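Local coordinates for protein binary enterotoxin of Clostridium perfringens component a (Clostridium perfringens, PDB 5WTZ) that probably transfers ADP-ribose from NAD to actin, as the enzymatic component of a two-part clostridial enterotoxin, at residues 8-13 against 91-96; 340-345 against 384-389; 356-361 against 412-417. All coordinates share one frame; numbering follows the deposited sequence.

Interaction 1. Residues 8-13 against 91-96; sequences RPMDFA and PLYVYY
Asp11 reaches the Tyr95 hydroxyl, with OD1 only 2.5 Å from OH in a very short hydrogen bond whose donor is the tyrosine. The carboxylate comes to the edge of the Tyr95 ring. Asp11 CG lies anti to the backbone N (chi1 -164°), and OD1 also takes the amide of Ala13, from above the carboxylate plane, making an Asx turn. At the other end Arg8 NH1 bonds Pro91 O at 2.9 Å within its guanidinium plane, and holds Pro9 O, while Leu92 CD1 lies over one guanidinium face, 3.5 Å from NH1. Between them a single backbone bond, Tyr93 N to Met10 O at 3.0 Å, lays the loop against strand 92-98, an outermost strand of its five-stranded sheet. Met10 suits this exposed border: its flexible thioether follows the Tyr93 ring edge in a Met-aromatic contact, SD 4.7 Å from the ring centroid. Farther out, His159 bonds Asp11 OD2 and stacks with both Tyr93 and Tyr95, and Trp22 of helix 16-31 meets the Phe12 ring. With two donors on OD1 and His159 on OD2, the carboxylate is probably held as the anion, and hydrogen bonds centred on Asp11 and Arg8 pin an irregular loop to the sheet.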
loop_
_atom_site.group_PDB
_atom_site.type_symbol
_atom_site.label_atom_id
_atom_site.label_comp_id
_atom_site.label_asym_id
_atom_site.label_seq_id
_atom_site.Cartn_x
_atom_site.Cartn_y
_atom_site.Cartn_z
ATOM N N ARG A 8 -19.912 -4.447 25.708
ATOM C CA ARG A 8 -19.773 -5.344 24.562
ATOM C C ARG A 8 -18.474 -6.139 24.658
ATOM O O ARG A 8 -17.492 -5.665 25.233
ATOM C CB ARG A 8 -19.821 -4.568 23.242
ATOM C CG ARG A 8 -18.553 -3.806 22.890
ATOM C CD ARG A 8 -18.399 -3.727 21.383
ATOM N NE ARG A 8 -17.439 -2.713 20.976
ATOM C CZ ARG A 8 -16.146 -2.951 20.775
ATOM N NH1 ARG A 8 -15.653 -4.170 20.959
ATOM N NH2 ARG A 8 -15.346 -1.967 20.396
ATOM N N PRO A 9 -18.471 -7.364 24.111
ATOM C CA PRO A 9 -17.223 -8.130 24.037
ATOM C C PRO A 9 -16.232 -7.503 23.068
ATOM O O PRO A 9 -16.569 -6.565 22.346
ATOM C CB PRO A 9 -17.680 -9.499 23.531
ATOM C CG PRO A 9 -18.941 -9.211 22.773
ATOM C CD PRO A 9 -19.610 -8.117 23.559
ATOM N N MET A 10 -15.011 -8.020 23.062
ATOM C CA MET A 10 -14.013 -7.596 22.100
ATOM C C MET A 10 -14.352 -8.214 20.744
ATOM O O MET A 10 -14.195 -7.581 19.693
ATOM C CB MET A 10 -12.622 -8.014 22.574
ATOM C CG MET A 10 -11.477 -7.418 21.797
ATOM S SD MET A 10 -9.883 -7.926 22.484
ATOM C CE MET A 10 -9.810 -6.900 23.950
ATOM N N ASP A 11 -14.840 -9.453 20.801
ATOM C CA ASP A 11 -15.156 -10.266 19.626
ATOM C C ASP A 11 -16.590 -10.809 19.714
ATOM O O ASP A 11 -16.876 -11.677 20.541
ATOM C CB ASP A 11 -14.148 -11.415 19.516
ATOM C CG ASP A 11 -14.145 -12.085 18.154
ATOM O OD1 ASP A 11 -15.136 -11.958 17.397
ATOM O OD2 ASP A 11 -13.135 -12.752 17.839
ATOM N N PHE A 12 -17.487 -10.298 18.866
ATOM C CA PHE A 12 -18.891 -10.735 18.856
ATOM C C PHE A 12 -19.029 -12.175 18.372
ATOM O O PHE A 12 -20.070 -12.803 18.567
ATOM C CB PHE A 12 -19.753 -9.813 17.981
ATOM C CG PHE A 12 -20.144 -8.538 18.663
ATOM C CD1 PHE A 12 -21.006 -8.554 19.743
ATOM C CD2 PHE A 12 -19.632 -7.324 18.238
ATOM C CE1 PHE A 12 -21.361 -7.378 20.383
ATOM C CE2 PHE A 12 -19.979 -6.148 18.870
ATOM C CZ PHE A 12 -20.846 -6.172 19.943
ATOM N N ALA A 13 -17.964 -12.679 17.754
ATOM C CA ALA A 13 -17.861 -14.066 17.317
ATOM C C ALA A 13 -19.063 -14.489 16.466
ATOM O O ALA A 13 -18.986 -14.488 15.243
ATOM C CB ALA A 13 -17.701 -14.979 18.515
ATOM N N PRO A 91 -10.851 -2.304 21.512
ATOM C CA PRO A 91 -10.685 -3.169 20.339
ATOM C C PRO A 91 -11.945 -3.909 19.878
ATOM O O PRO A 91 -12.799 -4.293 20.689
ATOM C CB PRO A 91 -9.630 -4.165 20.807
ATOM C CG PRO A 91 -8.780 -3.357 21.709
ATOM C CD PRO A 91 -9.756 -2.504 22.476
ATOM N N LEU A 92 -12.038 -4.099 18.564
ATOM C CA LEU A 92 -13.131 -4.840 17.946
ATOM C C LEU A 92 -12.581 -5.790 16.886
ATOM O O LEU A 92 -11.899 -5.357 15.958
ATOM C CB LEU A 92 -14.147 -3.886 17.310
ATOM C CG LEU A 92 -15.347 -4.534 16.602
ATOM C CD1 LEU A 92 -16.336 -5.030 17.627
ATOM C CD2 LEU A 92 -16.019 -3.577 15.617
ATOM N N TYR A 93 -12.872 -7.080 17.013
ATOM C CA TYR A 93 -12.559 -8.012 15.935
ATOM C C TYR A 93 -13.657 -7.995 14.867
ATOM O O TYR A 93 -14.856 -7.962 15.176
ATOM C CB TYR A 93 -12.366 -9.428 16.472
ATOM C CG TYR A 93 -11.172 -9.627 17.364
ATOM C CD1 TYR A 93 -11.254 -9.380 18.728
ATOM C CD2 TYR A 93 -9.961 -10.091 16.854
ATOM C CE1 TYR A 93 -10.169 -9.575 19.548
ATOM C CE2 TYR A 93 -8.872 -10.292 17.676
ATOM C CZ TYR A 93 -8.987 -10.027 19.027
ATOM O OH TYR A 93 -7.920 -10.212 19.869
ATOM N N VAL A 94 -13.245 -8.006 13.605
ATOM C CA VAL A 94 -14.186 -8.012 12.501
ATOM C C VAL A 94 -13.825 -9.116 11.522
ATOM O O VAL A 94 -12.735 -9.690 11.617
ATOM C CB VAL A 94 -14.231 -6.654 11.782
ATOM C CG1 VAL A 94 -14.846 -5.604 12.703
ATOM C CG2 VAL A 94 -12.841 -6.235 11.311
ATOM N N TYR A 95 -14.747 -9.406 10.602
ATOM C CA TYR A 95 -14.662 -10.567 9.714
ATOM C C TYR A 95 -14.903 -10.206 8.254
ATOM O O TYR A 95 -15.720 -9.333 7.944
ATOM C CB TYR A 95 -15.676 -11.637 10.147
ATOM C CG TYR A 95 -15.454 -12.139 11.554
ATOM C CD1 TYR A 95 -15.954 -11.443 12.646
ATOM C CD2 TYR A 95 -14.733 -13.299 11.791
ATOM C CE1 TYR A 95 -15.749 -11.890 13.934
ATOM C CE2 TYR A 95 -14.534 -13.763 13.085
ATOM C CZ TYR A 95 -15.035 -13.048 14.151
ATOM O OH TYR A 95 -14.831 -13.489 15.445
ATOM N N TYR A 96 -14.178 -10.867 7.355
ATOM C CA TYR A 96 -14.518 -10.847 5.935
ATOM C C TYR A 96 -13.771 -11.937 5.188
ATOM O O TYR A 96 -12.603 -12.224 5.482
ATOM C CB TYR A 96 -14.229 -9.483 5.293
ATOM C CG TYR A 96 -12.789 -9.026 5.354
ATOM C CD1 TYR A 96 -12.285 -8.393 6.481
ATOM C CD2 TYR A 96 -11.942 -9.194 4.268
ATOM C CE1 TYR A 96 -10.955 -7.956 6.534
ATOM C CE2 TYR A 96 -10.631 -8.768 4.314
ATOM C CZ TYR A 96 -10.142 -8.151 5.435
ATOM O OH TYR A 96 -8.835 -7.731 5.449
HETATM O O HOH W 1 -17.177 -7.917 16.589
#

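Interaction 2. Residues 340-345 against 384-389; sequences FISTTV and EVLIDH. With NAD (nicotinamide-adenine-dinucleotide), chain B.
Ser342 and Glu384 meet on one face of a short antiparallel ladder, strands 341-344 and 384-387, which forms part of a three-stranded sheet in the ADP-ribosyltransferase fold. Ser342-Thr343-Thr344 corresponds to the STS motif, and Glu384 to the second glutamate of the E-x-E pattern (Glu-Tyr-Glu here), as in R-S-E class ADP-ribosyltransferases. Ser342 OG donates to Glu384 OE2 at 2.6 Å on the syn side, and Tyr249 also bonds this hydroxyl. The glutamate chain is extended, CG anti to the backbone N (chi1 177°), which carries its carboxylate up to the ligand.

The opposite face is largely apolar and tightly packed. Ile341 and Ile387 form a hydrogen-bonded pair, Ile341 CB lying 3.8 Å from Ile387 CB. At the Thr344 end, just past the strand, Val345 CG1 presses on Val385 CG2 at 3.5 Å. Beta-branched residues suit such a strand interior, filling the space close to the backbone. Thr343 shares the face of Ile341, but its OG1 turns back to Val385 O at 2.7 Å, so that carbonyl accepts both the amide and the hydroxyl of one residue; Thr297 is a further partner of the hydroxyl.

The solvent side lies at the other end, past Ile387, where the chains join through rings: partly exposed His389 turns its edge toward the face of Phe340 in an offset edge-to-face pair, planes at 76° and centroids 5.3 Å apart. Phe340 itself is buried against helices 240-263 and 272-286, whereas Asp388 holds Ser283 and Lys287.

At the ligand end the nicotinamide lies near the strand backbone, with Ser342 O 3.5 Å from NAD C4N. The nicotinamide ribose is held by its 2'-hydroxyl: NAD O2D donates to Glu384 OE1 in a very short bond of 2.5 Å.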
loop_
_atom_site.group_PDB
_atom_site.type_symbol
_atom_site.label_atom_id
_atom_site.label_comp_id
_atom_site.label_asym_id
_atom_site.label_seq_id
_atom_site.Cartn_x
_atom_site.Cartn_y
_atom_site.Cartn_z
ATOM N N PHE A 340 21.436 2.525 -7.142
ATOM C CA PHE A 340 20.822 3.386 -6.145
ATOM C C PHE A 340 19.358 3.488 -6.536
ATOM O O PHE A 340 19.025 3.496 -7.731
ATOM C CB PHE A 340 21.433 4.798 -6.085
ATOM C CG PHE A 340 22.880 4.842 -5.657
ATOM C CD1 PHE A 340 23.239 4.628 -4.325
ATOM C CD2 PHE A 340 23.874 5.101 -6.572
ATOM C CE1 PHE A 340 24.558 4.670 -3.930
ATOM C CE2 PHE A 340 25.212 5.151 -6.182
ATOM C CZ PHE A 340 25.553 4.919 -4.853
ATOM N N ILE A 341 18.485 3.599 -5.545
ATOM C CA ILE A 341 17.050 3.700 -5.814
ATOM C C ILE A 341 16.500 5.097 -5.491
ATOM O O ILE A 341 16.405 5.488 -4.314
ATOM C CB ILE A 341 16.230 2.664 -5.025
ATOM C CG1 ILE A 341 16.930 1.307 -5.024
ATOM C CG2 ILE A 341 14.794 2.598 -5.599
ATOM C CD1 ILE A 341 16.182 0.246 -4.201
ATOM N N SER A 342 16.161 5.839 -6.544
ATOM C CA SER A 342 15.446 7.108 -6.419
ATOM C C SER A 342 13.946 6.874 -6.160
ATOM O O SER A 342 13.198 6.346 -7.008
ATOM C CB SER A 342 15.647 7.978 -7.667
ATOM O OG SER A 342 16.898 8.665 -7.625
ATOM N N THR A 343 13.509 7.262 -4.973
ATOM C CA THR A 343 12.101 7.107 -4.592
ATOM C C THR A 343 11.541 8.443 -4.146
ATOM O O THR A 343 12.285 9.344 -3.780
ATOM C CB THR A 343 11.876 6.084 -3.439
ATOM O OG1 THR A 343 12.190 6.688 -2.175
ATOM C CG2 THR A 343 12.703 4.820 -3.630
ATOM N N THR A 344 10.219 8.567 -4.191
ATOM C CA THR A 344 9.541 9.754 -3.712
ATOM C C THR A 344 8.509 9.331 -2.675
ATOM O O THR A 344 7.753 8.381 -2.883
ATOM C CB THR A 344 8.879 10.548 -4.875
ATOM O OG1 THR A 344 8.146 11.658 -4.349
ATOM C CG2 THR A 344 7.912 9.677 -5.686
ATOM N N VAL A 345 8.463 10.034 -1.548
ATOM C CA VAL A 345 7.545 9.644 -0.496
ATOM C C VAL A 345 6.097 10.038 -0.785
ATOM O O VAL A 345 5.198 9.704 0.000
ATOM C CB VAL A 345 7.975 10.221 0.851
ATOM C CG1 VAL A 345 9.373 9.697 1.179
ATOM C CG2 VAL A 345 7.938 11.746 0.834
ATOM N N GLU A 384 12.300 13.366 -2.236
ATOM C CA GLU A 384 12.994 12.138 -2.570
ATOM C C GLU A 384 13.668 11.469 -1.376
ATOM O O GLU A 384 14.358 12.119 -0.563
ATOM C CB GLU A 384 14.051 12.394 -3.654
ATOM C CG GLU A 384 14.867 11.153 -3.992
ATOM C CD GLU A 384 15.641 11.275 -5.312
ATOM O OE1 GLU A 384 15.584 12.334 -5.965
ATOM O OE2 GLU A 384 16.291 10.280 -5.695
ATOM N N VAL A 385 13.464 10.162 -1.280
ATOM C CA VAL A 385 14.301 9.316 -0.448
ATOM C C VAL A 385 15.166 8.481 -1.373
ATOM O O VAL A 385 14.657 7.731 -2.207
ATOM C CB VAL A 385 13.476 8.430 0.501
ATOM C CG1 VAL A 385 14.337 7.298 1.081
ATOM C CG2 VAL A 385 12.863 9.282 1.624
ATOM N N LEU A 386 16.479 8.654 -1.243
ATOM C CA LEU A 386 17.446 7.923 -2.054
ATOM C C LEU A 386 17.980 6.733 -1.266
ATOM O O LEU A 386 18.495 6.888 -0.162
ATOM C CB LEU A 386 18.586 8.846 -2.486
ATOM C CG LEU A 386 19.674 8.286 -3.409
ATOM C CD1 LEU A 386 19.038 7.840 -4.720
ATOM C CD2 LEU A 386 20.760 9.330 -3.668
ATOM N N ILE A 387 17.869 5.541 -1.842
ATOM C CA ILE A 387 18.223 4.305 -1.146
ATOM C C ILE A 387 19.572 3.799 -1.653
ATOM O O ILE A 387 19.844 3.893 -2.859
ATOM C CB ILE A 387 17.098 3.232 -1.353
ATOM C CG1 ILE A 387 15.773 3.766 -0.795
ATOM C CG2 ILE A 387 17.460 1.893 -0.729
ATOM C CD1 ILE A 387 14.533 2.905 -1.113
ATOM N N ASP A 388 20.407 3.285 -0.740
ATOM C CA ASP A 388 21.730 2.762 -1.067
ATOM C C ASP A 388 21.648 1.617 -2.081
ATOM O O ASP A 388 20.641 0.911 -2.173
ATOM C CB ASP A 388 22.455 2.309 0.220
ATOM C CG ASP A 388 23.983 2.275 0.073
ATOM O OD1 ASP A 388 24.535 2.787 -0.938
ATOM O OD2 ASP A 388 24.655 1.728 0.982
ATOM N N HIS A 389 22.707 1.450 -2.863
ATOM C CA HIS A 389 22.736 0.346 -3.817
ATOM C C HIS A 389 22.840 -1.003 -3.096
ATOM O O HIS A 389 23.311 -1.076 -1.959
ATOM C CB HIS A 389 23.897 0.524 -4.793
ATOM C CG HIS A 389 25.247 0.421 -4.157
ATOM N ND1 HIS A 389 26.071 -0.666 -4.331
ATOM C CD2 HIS A 389 25.918 1.282 -3.353
ATOM C CE1 HIS A 389 27.198 -0.474 -3.663
ATOM N NE2 HIS A 389 27.130 0.698 -3.062
HETATM P PA NAD B . 17.141 5.763 -12.823
HETATM O O1A NAD B . 18.635 5.884 -13.010
HETATM O O2A NAD B . 16.585 4.998 -11.660
HETATM O O5B NAD B . 16.474 5.130 -14.148
HETATM C C5B NAD B . 16.923 5.435 -15.474
HETATM C C4B NAD B . 16.572 4.283 -16.396
HETATM O O4B NAD B . 17.291 3.126 -15.951
HETATM C C3B NAD B . 15.084 3.947 -16.353
HETATM O O3B NAD B . 14.662 3.575 -17.676
HETATM C C2B NAD B . 15.025 2.751 -15.412
HETATM O O2B NAD B . 13.931 1.875 -15.701
HETATM C C1B NAD B . 16.375 2.075 -15.624
HETATM N N9A NAD B . 16.794 1.419 -14.368
HETATM C C8A NAD B . 16.958 2.004 -13.168
HETATM N N7A NAD B . 17.336 1.084 -12.236
HETATM C C5A NAD B . 17.390 -0.101 -12.854
HETATM C C6A NAD B . 17.719 -1.489 -12.467
HETATM N N6A NAD B . 18.062 -1.778 -11.192
HETATM N N1A NAD B . 17.640 -2.449 -13.420
HETATM C C2A NAD B . 17.306 -2.166 -14.691
HETATM N N3A NAD B . 17.009 -0.922 -15.114
HETATM C C4A NAD B . 17.025 0.120 -14.250
HETATM O O3 NAD B . 16.572 7.261 -12.755
HETATM P PN NAD B . 15.059 7.783 -12.909
HETATM O O1N NAD B . 14.264 7.260 -11.733
HETATM O O2N NAD B . 14.612 7.533 -14.330
HETATM O O5D NAD B . 15.326 9.361 -12.748
HETATM C C5D NAD B . 16.017 9.896 -11.619
HETATM C C4D NAD B . 15.791 11.396 -11.569
HETATM O O4D NAD B . 14.457 11.659 -11.129
HETATM C C3D NAD B . 16.684 12.026 -10.518
HETATM O O3D NAD B . 16.837 13.416 -10.854
HETATM C C2D NAD B . 15.871 11.893 -9.249
HETATM O O2D NAD B . 16.203 12.911 -8.300
HETATM C C1D NAD B . 14.426 11.987 -9.746
HETATM N N1N NAD B . 13.495 11.075 -9.050
HETATM C C2N NAD B . 12.861 10.090 -9.718
HETATM C C3N NAD B . 11.979 9.234 -9.048
HETATM C C7N NAD B . 11.250 8.131 -9.765
HETATM O O7N NAD B . 11.703 7.607 -10.790
HETATM N N7N NAD B . 10.082 7.782 -9.251
HETATM C C4N NAD B . 11.729 9.395 -7.690
HETATM C C5N NAD B . 12.396 10.413 -7.027
HETATM C C6N NAD B . 13.273 11.238 -7.737
#

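Interaction 3. Residues 356-361 against 412-417; sequences RKLILR and NKLIID. With NAD (nicotinamide-adenine-dinucleotide), chain B.
Strands 358-364 and 411-420 pair in parallel inside the mixed five-stranded sheet of the NAD-binding half, and here four backbone bonds join them. The ladder runs from Leu414 N bonding Lys357 O at 2.7 Å to Arg361 N bonding Ile416 O at 2.9 Å. On one face Leu358 and Leu414 run alongside each other, and Leu358 CD2 reaches Ile416 CD1 at 3.7 Å; Phe326 of helix 320-330 touches all three. Branched aliphatic residues suit this helix-covered face. On the other face Arg361 grips Asp417 side-on: NE meets OD1 at 2.8 Å, and NH2 meets OD2 of Asp417 at the oxygen's syn lone pair, 3.0 Å away. A bend at chi3 (64°) swings the guanidinium alongside the carboxylate, and Ile415 CG2 lies over one of its faces. Asp138 forms a second salt bridge with Arg361, through NH1. Just before the strand, Arg356 extends away from strand 411-420 and gives both terminal nitrogens to the phosphate oxygen O2N of NAD, the closer being NH2 at 2.9 Å. Arg361 is thus flanked by two carboxylates, which probably compensate its buried charge, while the charge of Arg356 probably helps to neutralise the diphosphate.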
loop_
_atom_site.group_PDB
_atom_site.type_symbol
_atom_site.label_atom_id
_atom_site.label_comp_id
_atom_site.label_asym_id
_atom_site.label_seq_id
_atom_site.Cartn_x
_atom_site.Cartn_y
_atom_site.Cartn_z
ATOM N N ARG A 356 5.209 6.043 -17.256
ATOM C CA ARG A 356 5.687 4.771 -16.715
ATOM C C ARG A 356 4.526 4.004 -16.050
ATOM O O ARG A 356 3.752 4.592 -15.288
ATOM C CB ARG A 356 6.821 4.989 -15.712
ATOM C CG ARG A 356 8.066 5.622 -16.347
ATOM C CD ARG A 356 9.265 5.542 -15.433
ATOM N NE ARG A 356 10.413 6.148 -16.099
ATOM C CZ ARG A 356 11.575 6.425 -15.513
ATOM N NH1 ARG A 356 11.758 6.173 -14.225
ATOM N NH2 ARG A 356 12.551 6.974 -16.220
ATOM N N LYS A 357 4.401 2.711 -16.359
ATOM C CA LYS A 357 3.222 1.901 -15.973
ATOM C C LYS A 357 3.439 1.107 -14.695
ATOM O O LYS A 357 2.548 0.388 -14.224
ATOM C CB LYS A 357 2.849 0.929 -17.101
ATOM C CG LYS A 357 2.628 1.579 -18.463
ATOM C CD LYS A 357 2.390 0.506 -19.531
ATOM C CE LYS A 357 2.354 1.084 -20.928
ATOM N NZ LYS A 357 2.178 -0.003 -21.921
ATOM N N LEU A 358 4.639 1.212 -14.146
ATOM C CA LEU A 358 4.999 0.400 -13.000
ATOM C C LEU A 358 5.239 1.307 -11.806
ATOM O O LEU A 358 6.220 2.057 -11.762
ATOM C CB LEU A 358 6.233 -0.450 -13.324
ATOM C CG LEU A 358 6.058 -1.494 -14.441
ATOM C CD1 LEU A 358 7.401 -2.052 -14.879
ATOM C CD2 LEU A 358 5.118 -2.628 -14.016
ATOM N N ILE A 359 4.339 1.234 -10.836
ATOM C CA ILE A 359 4.404 2.085 -9.652
ATOM C C ILE A 359 4.821 1.294 -8.413
ATOM O O ILE A 359 4.035 0.517 -7.848
ATOM C CB ILE A 359 3.052 2.770 -9.381
ATOM C CG1 ILE A 359 2.538 3.446 -10.653
ATOM C CG2 ILE A 359 3.177 3.747 -8.215
ATOM C CD1 ILE A 359 1.102 3.983 -10.552
ATOM N N LEU A 360 6.066 1.489 -7.994
ATOM C CA LEU A 360 6.564 0.866 -6.772
ATOM C C LEU A 360 5.876 1.489 -5.570
ATOM O O LEU A 360 5.807 2.710 -5.449
ATOM C CB LEU A 360 8.081 1.027 -6.656
ATOM C CG LEU A 360 8.716 0.173 -5.553
ATOM C CD1 LEU A 360 8.546 -1.306 -5.866
ATOM C CD2 LEU A 360 10.203 0.561 -5.394
ATOM N N ARG A 361 5.310 0.652 -4.708
ATOM C CA ARG A 361 4.873 1.124 -3.396
ATOM C C ARG A 361 5.661 0.342 -2.364
ATOM O O ARG A 361 5.304 -0.788 -2.007
ATOM C CB ARG A 361 3.358 0.965 -3.203
ATOM C CG ARG A 361 2.859 1.477 -1.839
ATOM C CD ARG A 361 1.358 1.809 -1.834
ATOM N NE ARG A 361 0.537 0.614 -2.065
ATOM C CZ ARG A 361 -0.787 0.619 -2.219
ATOM N NH1 ARG A 361 -1.469 1.755 -2.189
ATOM N NH2 ARG A 361 -1.435 -0.518 -2.436
ATOM N N ASN A 412 -3.773 0.860 -18.297
ATOM C CA ASN A 412 -3.614 0.147 -17.045
ATOM C C ASN A 412 -2.184 0.269 -16.527
ATOM O O ASN A 412 -1.210 0.158 -17.283
ATOM C CB ASN A 412 -3.980 -1.323 -17.199
ATOM C CG ASN A 412 -5.464 -1.543 -17.220
ATOM O OD1 ASN A 412 -6.213 -0.838 -16.546
ATOM N ND2 ASN A 412 -5.906 -2.532 -17.985
ATOM N N LYS A 413 -2.072 0.498 -15.226
ATOM C CA LYS A 413 -0.787 0.557 -14.556
ATOM C C LYS A 413 -0.758 -0.444 -13.405
ATOM O O LYS A 413 -1.819 -0.883 -12.933
ATOM C CB LYS A 413 -0.515 1.979 -14.069
ATOM C CG LYS A 413 -0.447 2.992 -15.224
ATOM C CD LYS A 413 -0.049 4.380 -14.739
ATOM C CE LYS A 413 0.429 5.247 -15.904
ATOM N NZ LYS A 413 0.606 6.697 -15.504
ATOM N N LEU A 414 0.437 -0.818 -12.961
ATOM C CA LEU A 414 0.574 -1.783 -11.867
ATOM C C LEU A 414 1.185 -1.165 -10.622
ATOM O O LEU A 414 2.311 -0.666 -10.637
ATOM C CB LEU A 414 1.416 -2.984 -12.304
ATOM C CG LEU A 414 0.880 -3.741 -13.522
ATOM C CD1 LEU A 414 1.805 -4.880 -13.905
ATOM C CD2 LEU A 414 -0.543 -4.265 -13.272
ATOM N N ILE A 415 0.422 -1.214 -9.544
ATOM C CA ILE A 415 0.915 -0.835 -8.237
ATOM C C ILE A 415 1.641 -2.044 -7.651
ATOM O O ILE A 415 1.027 -3.084 -7.404
ATOM C CB ILE A 415 -0.249 -0.377 -7.334
ATOM C CG1 ILE A 415 -1.026 0.743 -8.027
ATOM C CG2 ILE A 415 0.277 0.082 -5.964
ATOM C CD1 ILE A 415 -2.394 1.005 -7.459
ATOM N N ILE A 416 2.945 -1.914 -7.457
ATOM C CA ILE A 416 3.766 -3.053 -7.047
ATOM C C ILE A 416 4.176 -2.861 -5.596
ATOM O O ILE A 416 5.141 -2.154 -5.291
ATOM C CB ILE A 416 4.998 -3.214 -7.962
ATOM C CG1 ILE A 416 4.541 -3.314 -9.427
ATOM C CG2 ILE A 416 5.814 -4.438 -7.564
ATOM C CD1 ILE A 416 5.653 -3.474 -10.411
ATOM N N ASP A 417 3.401 -3.459 -4.698
ATOM C CA ASP A 417 3.730 -3.425 -3.274
ATOM C C ASP A 417 4.925 -4.313 -3.013
ATOM O O ASP A 417 4.918 -5.489 -3.369
ATOM C CB ASP A 417 2.540 -3.877 -2.434
ATOM C CG ASP A 417 1.522 -2.776 -2.250
ATOM O OD1 ASP A 417 1.768 -1.869 -1.430
ATOM O OD2 ASP A 417 0.488 -2.816 -2.935
HETATM P PA NAD B . 17.141 5.763 -12.823
HETATM O O1A NAD B . 18.635 5.884 -13.010
HETATM O O2A NAD B . 16.585 4.998 -11.660
HETATM O O5B NAD B . 16.474 5.130 -14.148
HETATM C C5B NAD B . 16.923 5.435 -15.474
HETATM C C4B NAD B . 16.572 4.283 -16.396
HETATM O O4B NAD B . 17.291 3.126 -15.951
HETATM C C3B NAD B . 15.084 3.947 -16.353
HETATM O O3B NAD B . 14.662 3.575 -17.676
HETATM C C2B NAD B . 15.025 2.751 -15.412
HETATM O O2B NAD B . 13.931 1.875 -15.701
HETATM C C1B NAD B . 16.375 2.075 -15.624
HETATM N N9A NAD B . 16.794 1.419 -14.368
HETATM C C8A NAD B . 16.958 2.004 -13.168
HETATM N N7A NAD B . 17.336 1.084 -12.236
HETATM C C5A NAD B . 17.390 -0.101 -12.854
HETATM C C6A NAD B . 17.719 -1.489 -12.467
HETATM N N6A NAD B . 18.062 -1.778 -11.192
HETATM N N1A NAD B . 17.640 -2.449 -13.420
HETATM C C2A NAD B . 17.306 -2.166 -14.691
HETATM N N3A NAD B . 17.009 -0.922 -15.114
HETATM C C4A NAD B . 17.025 0.120 -14.250
HETATM O O3 NAD B . 16.572 7.261 -12.755
HETATM P PN NAD B . 15.059 7.783 -12.909
HETATM O O1N NAD B . 14.264 7.260 -11.733
HETATM O O2N NAD B . 14.612 7.533 -14.330
HETATM O O5D NAD B . 15.326 9.361 -12.748
HETATM C C5D NAD B . 16.017 9.896 -11.619
HETATM C C4D NAD B . 15.791 11.396 -11.569
HETATM O O4D NAD B . 14.457 11.659 -11.129
HETATM C C3D NAD B . 16.684 12.026 -10.518
HETATM O O3D NAD B . 16.837 13.416 -10.854
HETATM C C2D NAD B . 15.871 11.893 -9.249
HETATM O O2D NAD B . 16.203 12.911 -8.300
HETATM C C1D NAD B . 14.426 11.987 -9.746
HETATM N N1N NAD B . 13.495 11.075 -9.050
HETATM C C2N NAD B . 12.861 10.090 -9.718
HETATM C C3N NAD B . 11.979 9.234 -9.048
HETATM C C7N NAD B . 11.250 8.131 -9.765
HETATM O O7N NAD B . 11.703 7.607 -10.790
HETATM N N7N NAD B . 10.082 7.782 -9.251
HETATM C C4N NAD B . 11.729 9.395 -7.690
HETATM C C5N NAD B . 12.396 10.413 -7.027
HETATM C C6N NAD B . 13.273 11.238 -7.737
HETATM O O HOH W 2 4.174 -1.778 0.111
#

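How the interactions relate
From the N terminus, interaction 1 comes first: it closes a loop of 77 residues, largely helical, and sets the segment after helix 3-7 against an outermost strand of the first five-stranded sheet. It is complete before the others open, its centre about 40 Å from that of interaction 2. Interactions 2 and 3, closing loops of 38 and 50 residues without helix, cross along the chain, in the order 340-345, 356-361, 384-389, 412-417, so neither nests in the other. Interaction 2 belongs to the three-stranded sheet and interaction 3 to the second five-stranded one; their nearest atoms are about 5 Å apart. NAD touches both, through Arg356 in interaction 3 and through the strand pair in interaction 2.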